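Local coordinates for protein probable tagatose 6-phosphate kinase (Sinorhizobium meliloti, PDB 3TXV) that probably acts in tagatose 6-phosphate metabolism, perhaps as a tagatose-6-phosphate kinase, and resembles the GatZ/KbaZ subunits of tagatose-1,6-bisphosphate aldolase, at residues A[300-311]-A[373-382]; A[170-178]-A[219-227]. All coordinates share one frame; numbering follows the deposited sequence.

Contact 1: residues A[300-311]-A[373-382]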
# COMPACT_ATOMS: atom_id res chain seq x y z
N LEU A 300 -14.80 -6.38 -9.59
CA LEU A 300 -15.55 -5.41 -10.35
C LEU A 300 -15.70 -5.87 -11.80
O LEU A 300 -16.78 -5.76 -12.36
CB LEU A 300 -14.95 -4.01 -10.23
CG LEU A 300 -15.14 -3.29 -8.88
CD1 LEU A 300 -14.33 -2.04 -8.90
CD2 LEU A 300 -16.60 -2.94 -8.55
N TYR A 301 -14.66 -6.47 -12.38
CA TYR A 301 -14.75 -6.95 -13.77
C TYR A 301 -15.65 -8.17 -13.93
O TYR A 301 -16.41 -8.24 -14.88
CB TYR A 301 -13.36 -7.20 -14.38
CG TYR A 301 -12.66 -5.98 -14.96
CD1 TYR A 301 -13.07 -4.69 -14.64
CD2 TYR A 301 -11.55 -6.12 -15.80
CE1 TYR A 301 -12.44 -3.59 -15.14
CE2 TYR A 301 -10.89 -5.00 -16.31
CZ TYR A 301 -11.35 -3.74 -15.98
OH TYR A 301 -10.71 -2.60 -16.48
N GLY A 302 -15.55 -9.14 -13.02
CA GLY A 302 -16.61 -10.16 -12.84
C GLY A 302 -18.04 -9.59 -12.78
O GLY A 302 -18.92 -9.96 -13.59
N LEU A 303 -18.24 -8.65 -11.86
CA LEU A 303 -19.54 -7.98 -11.74
C LEU A 303 -19.91 -7.25 -13.03
O LEU A 303 -21.07 -7.22 -13.44
CB LEU A 303 -19.57 -7.01 -10.56
CG LEU A 303 -19.48 -7.73 -9.23
CD1 LEU A 303 -19.37 -6.79 -8.05
CD2 LEU A 303 -20.65 -8.61 -9.11
N ASP A 304 -18.91 -6.67 -13.68
CA ASP A 304 -19.15 -6.06 -14.96
C ASP A 304 -19.75 -7.10 -15.92
O ASP A 304 -20.77 -6.81 -16.56
CB ASP A 304 -17.87 -5.46 -15.51
CG ASP A 304 -18.10 -4.65 -16.76
OD1 ASP A 304 -19.09 -3.90 -16.81
OD2 ASP A 304 -17.26 -4.78 -17.69
N GLN A 305 -19.16 -8.30 -16.00
CA GLN A 305 -19.65 -9.30 -16.97
C GLN A 305 -20.99 -9.93 -16.56
O GLN A 305 -21.81 -10.25 -17.39
CB GLN A 305 -18.64 -10.39 -17.25
CG GLN A 305 -17.29 -9.91 -17.68
CD GLN A 305 -16.19 -10.79 -17.10
OE1 GLN A 305 -15.95 -11.90 -17.57
NE2 GLN A 305 -15.56 -10.32 -16.03
N ILE A 306 -21.21 -10.10 -15.27
CA ILE A 306 -22.51 -10.52 -14.82
C ILE A 306 -23.60 -9.52 -15.24
O ILE A 306 -24.67 -9.90 -15.74
CB ILE A 306 -22.49 -10.72 -13.34
CG1 ILE A 306 -21.99 -12.13 -13.05
CG2 ILE A 306 -23.83 -10.44 -12.72
CD1 ILE A 306 -21.41 -12.22 -11.67
N ALA A 307 -23.31 -8.24 -15.07
CA ALA A 307 -24.25 -7.20 -15.41
C ALA A 307 -24.47 -7.15 -16.93
O ALA A 307 -25.56 -6.83 -17.40
CB ALA A 307 -23.75 -5.84 -14.89
N ALA A 308 -23.44 -7.45 -17.71
CA ALA A 308 -23.55 -7.29 -19.15
C ALA A 308 -24.41 -8.42 -19.72
O ALA A 308 -25.02 -8.28 -20.79
CB ALA A 308 -22.19 -7.24 -19.79
N PHE A 309 -24.45 -9.52 -18.96
CA PHE A 309 -25.22 -10.71 -19.32
C PHE A 309 -26.65 -10.52 -18.83
O PHE A 309 -27.56 -10.47 -19.62
CB PHE A 309 -24.56 -11.99 -18.76
CG PHE A 309 -25.42 -13.22 -18.87
CD1 PHE A 309 -25.54 -13.90 -20.09
CD2 PHE A 309 -26.15 -13.69 -17.77
CE1 PHE A 309 -26.37 -15.04 -20.19
CE2 PHE A 309 -26.97 -14.80 -17.87
CZ PHE A 309 -27.09 -15.48 -19.07
N LEU A 310 -26.86 -10.38 -17.53
CA LEU A 310 -28.18 -10.24 -16.99
C LEU A 310 -28.93 -9.13 -17.70
O LEU A 310 -30.08 -9.31 -18.12
CB LEU A 310 -28.08 -9.85 -15.54
CG LEU A 310 -28.29 -10.81 -14.37
CD1 LEU A 310 -28.61 -12.24 -14.76
CD2 LEU A 310 -27.10 -10.72 -13.47
N PHE A 311 -28.26 -7.99 -17.84
CA PHE A 311 -28.91 -6.74 -18.28
C PHE A 311 -28.29 -6.05 -19.45
O PHE A 311 -28.00 -4.87 -19.34
CB PHE A 311 -28.90 -5.73 -17.13
CG PHE A 311 -29.43 -6.28 -15.89
CD1 PHE A 311 -30.74 -6.76 -15.85
CD2 PHE A 311 -28.63 -6.37 -14.76
CE1 PHE A 311 -31.23 -7.30 -14.69
CE2 PHE A 311 -29.13 -6.92 -13.58
CZ PHE A 311 -30.43 -7.40 -13.55
N LEU A 373 -22.62 0.64 -12.38
CA LEU A 373 -22.58 -0.80 -12.31
C LEU A 373 -22.99 -1.29 -10.95
O LEU A 373 -23.72 -2.26 -10.86
CB LEU A 373 -21.18 -1.32 -12.64
CG LEU A 373 -20.78 -2.75 -12.27
CD1 LEU A 373 -21.62 -3.79 -12.99
CD2 LEU A 373 -19.29 -2.98 -12.53
N MSE A 374 -22.51 -0.62 -9.91
CA MSE A 374 -22.86 -0.98 -8.54
C MSE A 374 -24.35 -0.80 -8.25
O MSE A 374 -24.93 -1.57 -7.47
CB MSE A 374 -22.04 -0.20 -7.51
CG MSE A 374 -20.60 -0.64 -7.44
SE MSE A 374 -20.51 -2.57 -7.30
CE MSE A 374 -20.44 -2.63 -5.40
N SER A 375 -24.94 0.21 -8.87
CA SER A 375 -26.29 0.59 -8.56
C SER A 375 -27.25 -0.18 -9.46
O SER A 375 -28.41 -0.41 -9.12
CB SER A 375 -26.46 2.11 -8.71
OG SER A 375 -26.78 2.45 -10.05
N LEU A 376 -26.75 -0.60 -10.61
CA LEU A 376 -27.52 -1.47 -11.46
C LEU A 376 -27.62 -2.88 -10.85
O LEU A 376 -28.51 -3.65 -11.24
CB LEU A 376 -26.89 -1.54 -12.83
CG LEU A 376 -27.43 -2.56 -13.80
CD1 LEU A 376 -28.83 -2.12 -14.13
CD2 LEU A 376 -26.57 -2.57 -15.04
N LEU A 377 -26.75 -3.21 -9.89
CA LEU A 377 -26.84 -4.51 -9.21
C LEU A 377 -27.35 -4.43 -7.76
O LEU A 377 -27.43 -5.44 -7.06
CB LEU A 377 -25.51 -5.27 -9.32
CG LEU A 377 -25.01 -5.64 -10.72
CD1 LEU A 377 -23.58 -6.16 -10.67
CD2 LEU A 377 -25.88 -6.64 -11.44
N ASP A 378 -27.71 -3.22 -7.34
CA ASP A 378 -28.28 -2.93 -6.02
C ASP A 378 -29.57 -3.71 -5.81
O ASP A 378 -30.50 -3.61 -6.61
CB ASP A 378 -28.63 -1.44 -5.95
CG ASP A 378 -28.79 -0.90 -4.51
OD1 ASP A 378 -29.32 0.23 -4.38
OD2 ASP A 378 -28.36 -1.55 -3.52
N GLY A 379 -29.62 -4.49 -4.74
CA GLY A 379 -30.77 -5.33 -4.41
C GLY A 379 -30.79 -6.67 -5.13
O GLY A 379 -31.45 -7.63 -4.68
N VAL A 380 -30.06 -6.74 -6.24
CA VAL A 380 -30.10 -7.91 -7.11
C VAL A 380 -29.38 -9.05 -6.45
O VAL A 380 -28.20 -8.94 -6.14
CB VAL A 380 -29.53 -7.63 -8.51
CG1 VAL A 380 -29.71 -8.83 -9.41
CG2 VAL A 380 -30.20 -6.42 -9.16
N ALA A 381 -30.10 -10.14 -6.23
CA ALA A 381 -29.49 -11.36 -5.72
C ALA A 381 -28.86 -12.11 -6.88
O ALA A 381 -29.57 -12.75 -7.66
CB ALA A 381 -30.52 -12.20 -5.04
N ILE A 382 -27.54 -12.05 -7.01
CA ILE A 382 -26.85 -12.80 -8.05
C ILE A 382 -26.97 -14.32 -7.81
O ILE A 382 -26.77 -14.82 -6.69
CB ILE A 382 -25.39 -12.35 -8.21
CG1 ILE A 382 -25.34 -10.89 -8.66
CG2 ILE A 382 -24.65 -13.24 -9.23
CD1 ILE A 382 -24.14 -10.12 -8.16
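Asp304 and Leu373 bring the C-terminal part of helix 290-310 and helix 364-376 together, their CA atoms 6.8 Å apart; further along, Ala307 CA and Leu377 CA are still only 7.2 Å from each other. The motif is a knob into a hole: the side chain of Leu373 sits among Leu300, Leu303, Asp304 and Ala307. Leu373, whose chi1 of 163° swings CG over beside the carbonyl carbon, sends its two methyls to different walls of that hole, CD1 lying 3.5 Å from Ala307 CB and CD2 3.7 Å from Leu300 O. No hydrogen bond joins the segments, so the contact rests on apolar packing. Leu303 CD2 meets Ile382 CD1 at 3.9 Å, the two side chains crossing at about a right angle. Met374, a selenomethionine, is bent at chi2 and chi3, and its SE touches Leu300 CD2. A type II beta turn from Leu377 to Val380, with Gly379 at positive phi (83°), reverses the chain and returns Val380 and Ile382 to the helix. Asp304 turns its carboxylate to Arg315 and to the backbone N atoms of Leu319 and Ala320. The Phe311 ring carries Leu310 CB over one face and receives Leu377 CD2 at its edge, 3.9 Å from Phe311 CE2.

Contact 2: residues A[170-178]-A[219-227]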
# COMPACT_ATOMS: atom_id res chain seq x y z
N LEU A 170 4.71 9.49 21.10
CA LEU A 170 3.79 8.67 20.27
C LEU A 170 4.35 8.04 18.94
O LEU A 170 4.18 6.84 18.75
CB LEU A 170 2.42 9.38 20.04
CG LEU A 170 1.20 8.93 20.88
CD1 LEU A 170 0.01 9.94 20.86
CD2 LEU A 170 0.70 7.54 20.43
N PRO A 171 4.99 8.82 18.03
CA PRO A 171 5.39 8.16 16.78
C PRO A 171 6.45 7.07 16.90
O PRO A 171 7.34 7.12 17.75
CB PRO A 171 5.96 9.31 15.93
CG PRO A 171 5.39 10.50 16.46
CD PRO A 171 5.25 10.27 17.96
N VAL A 172 6.35 6.09 16.02
CA VAL A 172 7.45 5.18 15.78
C VAL A 172 8.04 5.52 14.41
O VAL A 172 7.45 6.29 13.64
CB VAL A 172 6.97 3.71 15.89
CG1 VAL A 172 6.95 3.32 17.35
CG2 VAL A 172 5.58 3.55 15.29
N TYR A 173 9.22 4.99 14.12
CA TYR A 173 9.92 5.34 12.86
C TYR A 173 10.45 4.13 12.14
O TYR A 173 10.92 3.16 12.76
CB TYR A 173 11.11 6.32 13.07
CG TYR A 173 10.71 7.63 13.63
CD1 TYR A 173 10.22 8.64 12.81
CD2 TYR A 173 10.77 7.86 15.02
CE1 TYR A 173 9.79 9.87 13.36
CE2 TYR A 173 10.36 9.07 15.57
CZ TYR A 173 9.87 10.08 14.74
OH TYR A 173 9.46 11.28 15.30
N ILE A 174 10.39 4.18 10.82
CA ILE A 174 11.12 3.20 10.06
C ILE A 174 12.14 3.87 9.14
O ILE A 174 11.92 4.96 8.64
CB ILE A 174 10.20 2.10 9.42
CG1 ILE A 174 10.48 1.98 7.95
CG2 ILE A 174 8.76 2.41 9.60
CD1 ILE A 174 10.54 0.58 7.50
N ILE A 175 13.29 3.24 9.00
CA ILE A 175 14.37 3.79 8.20
C ILE A 175 14.74 2.87 7.05
O ILE A 175 14.44 1.69 7.08
CB ILE A 175 15.60 4.07 9.06
CG1 ILE A 175 15.96 2.84 9.86
CG2 ILE A 175 15.31 5.16 10.04
CD1 ILE A 175 16.94 3.14 10.97
N GLY A 176 15.39 3.40 6.03
CA GLY A 176 15.77 2.59 4.90
C GLY A 176 14.88 2.73 3.68
O GLY A 176 13.92 3.49 3.67
N THR A 177 15.20 1.95 2.65
CA THR A 177 14.68 2.23 1.33
C THR A 177 14.65 0.96 0.48
O THR A 177 15.32 -0.02 0.83
CB THR A 177 15.57 3.31 0.66
OG1 THR A 177 14.82 4.03 -0.33
CG2 THR A 177 16.86 2.71 0.06
N GLU A 178 13.86 0.97 -0.60
CA GLU A 178 13.94 -0.09 -1.63
C GLU A 178 13.61 0.44 -3.02
O GLU A 178 14.31 0.13 -4.00
CB GLU A 178 13.11 -1.34 -1.25
CG GLU A 178 11.75 -1.57 -1.94
CD GLU A 178 10.73 -0.49 -1.63
OE1 GLU A 178 11.07 0.52 -0.95
OE2 GLU A 178 9.56 -0.65 -2.09
N ALA A 219 13.95 10.21 19.60
CA ALA A 219 13.18 9.59 18.54
C ALA A 219 13.83 8.28 18.10
O ALA A 219 13.12 7.31 17.85
CB ALA A 219 13.00 10.54 17.38
N PHE A 220 15.15 8.24 18.03
CA PHE A 220 15.81 7.04 17.53
C PHE A 220 15.49 5.79 18.33
O PHE A 220 15.58 4.69 17.80
CB PHE A 220 17.33 7.19 17.47
CG PHE A 220 18.02 5.97 16.91
CD1 PHE A 220 18.14 5.80 15.53
CD2 PHE A 220 18.52 4.99 17.76
CE1 PHE A 220 18.78 4.65 15.00
CE2 PHE A 220 19.15 3.83 17.24
CZ PHE A 220 19.28 3.67 15.85
N SER A 221 15.14 5.96 19.60
CA SER A 221 14.77 4.81 20.43
C SER A 221 13.42 4.24 19.98
O SER A 221 13.14 3.06 20.21
CB SER A 221 14.73 5.19 21.91
OG SER A 221 13.85 6.28 22.16
N ARG A 222 12.61 5.09 19.34
CA ARG A 222 11.31 4.71 18.81
C ARG A 222 11.41 4.34 17.34
O ARG A 222 10.38 4.31 16.64
CB ARG A 222 10.31 5.85 18.99
CG ARG A 222 9.84 6.06 20.42
CD ARG A 222 8.77 7.11 20.52
NE ARG A 222 9.26 8.44 20.15
CZ ARG A 222 9.90 9.26 21.00
NH1 ARG A 222 10.11 8.90 22.27
NH2 ARG A 222 10.32 10.45 20.58
N VAL A 223 12.62 4.07 16.86
CA VAL A 223 12.78 3.52 15.52
C VAL A 223 12.58 2.03 15.65
O VAL A 223 13.38 1.33 16.28
CB VAL A 223 14.15 3.80 14.88
CG1 VAL A 223 14.34 2.94 13.64
CG2 VAL A 223 14.30 5.28 14.50
N VAL A 224 11.51 1.54 15.04
CA VAL A 224 11.09 0.18 15.30
C VAL A 224 11.38 -0.76 14.15
O VAL A 224 11.11 -1.97 14.26
CB VAL A 224 9.61 0.10 15.72
CG1 VAL A 224 9.41 0.81 17.05
CG2 VAL A 224 8.73 0.70 14.68
N GLY A 225 11.95 -0.23 13.07
CA GLY A 225 12.23 -1.09 11.92
C GLY A 225 12.92 -0.47 10.74
O GLY A 225 12.96 0.75 10.61
N ALA A 226 13.46 -1.32 9.86
CA ALA A 226 14.06 -0.84 8.62
C ALA A 226 13.48 -1.53 7.38
O ALA A 226 13.10 -2.70 7.43
CB ALA A 226 15.57 -1.00 8.67
N VAL A 227 13.43 -0.81 6.26
CA VAL A 227 13.04 -1.41 4.98
C VAL A 227 14.18 -2.21 4.34
O VAL A 227 15.29 -1.70 4.14
CB VAL A 227 12.56 -0.37 3.96
CG1 VAL A 227 11.48 -0.97 3.08
CG2 VAL A 227 12.00 0.84 4.66
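The Tyr173 ring meets Ala219 CB, Val223 CG2 and Arg222 O, all obliquely, and its CE2 lies 3.5 Å from Ala219 CB. It flanks a parallel pairing of strands 172-176 and 223-227, neighbours in an eight-stranded closed barrel of the TIM-barrel type. The other flat group, the Arg222 guanidinium, has Pro171 O at its edge, near its plane. Both groups also converge on Glu160 of helix 145-161: Arg222 NH2 forms a salt bridge to one carboxylate oxygen, and Tyr173 OH hydrogen-bonds to the other. The strand axes approach to 4.4 Å and run at 25° to each other. Four backbone hydrogen bonds fix the register: Tyr173 N to Arg222 O (2.9 Å, the donor tilted 22° from the carbonyl plane), Val224 N to Tyr173 O (in the carbonyl plane), Ile175 N to Gly225 O, and Val227 N to Ile175 O. Tyr173 is bridged with Val223 but Ile174 with Gly225, and this shift of one residue defines a beta bulge that sets Val224 outside the bridged pairs. Val224 CG1 meets Val172 CG1 at 3.5 Å. On the sheet face of Tyr173, Val223 CG2 packs on Tyr173 CB at 3.6 Å. Ile175 lies on the same face, its CG1 held between the backbone N and the carbonyl carbon (chi1 51°), and its CD1 reaches Val223 CG1 at 3.7 Å, the two side chains crossing at about a right angle. Ile174 is on the opposite face, and its CD1 turns to Val227 CG2. Glu178 continues beyond the strand; together with His95 and His265 it could form a metal site, although no metal is bound here. Near that end, Val227 CG2 also lies 3.4 Å from Gly176 O.

In the fold
From the N terminus, the chain first lays down barrel strands 23-26, 48-53, 89-96 and 127-130. Contact 2 then closes a loop of 40 residues, which holds helix 197-214, and joins the fifth and sixth strands in a beta-alpha-beta crossover. Strands 261-264 and 283-288 complete the barrel before helix 290-310 leads out to contact 1. There a loop of 61 residues, containing helices but no strand, is closed when 373-382 returns to 300-311. The two loops follow in series, neither enclosing nor crossing the other. The centres of contacts 1 and 2 are about 45 Å apart, on opposite sides of the chain's centre, and their nearest atoms about 25 Å apart: contact 2 belongs to the barrel wall, contact 1 to the helical C-terminal part.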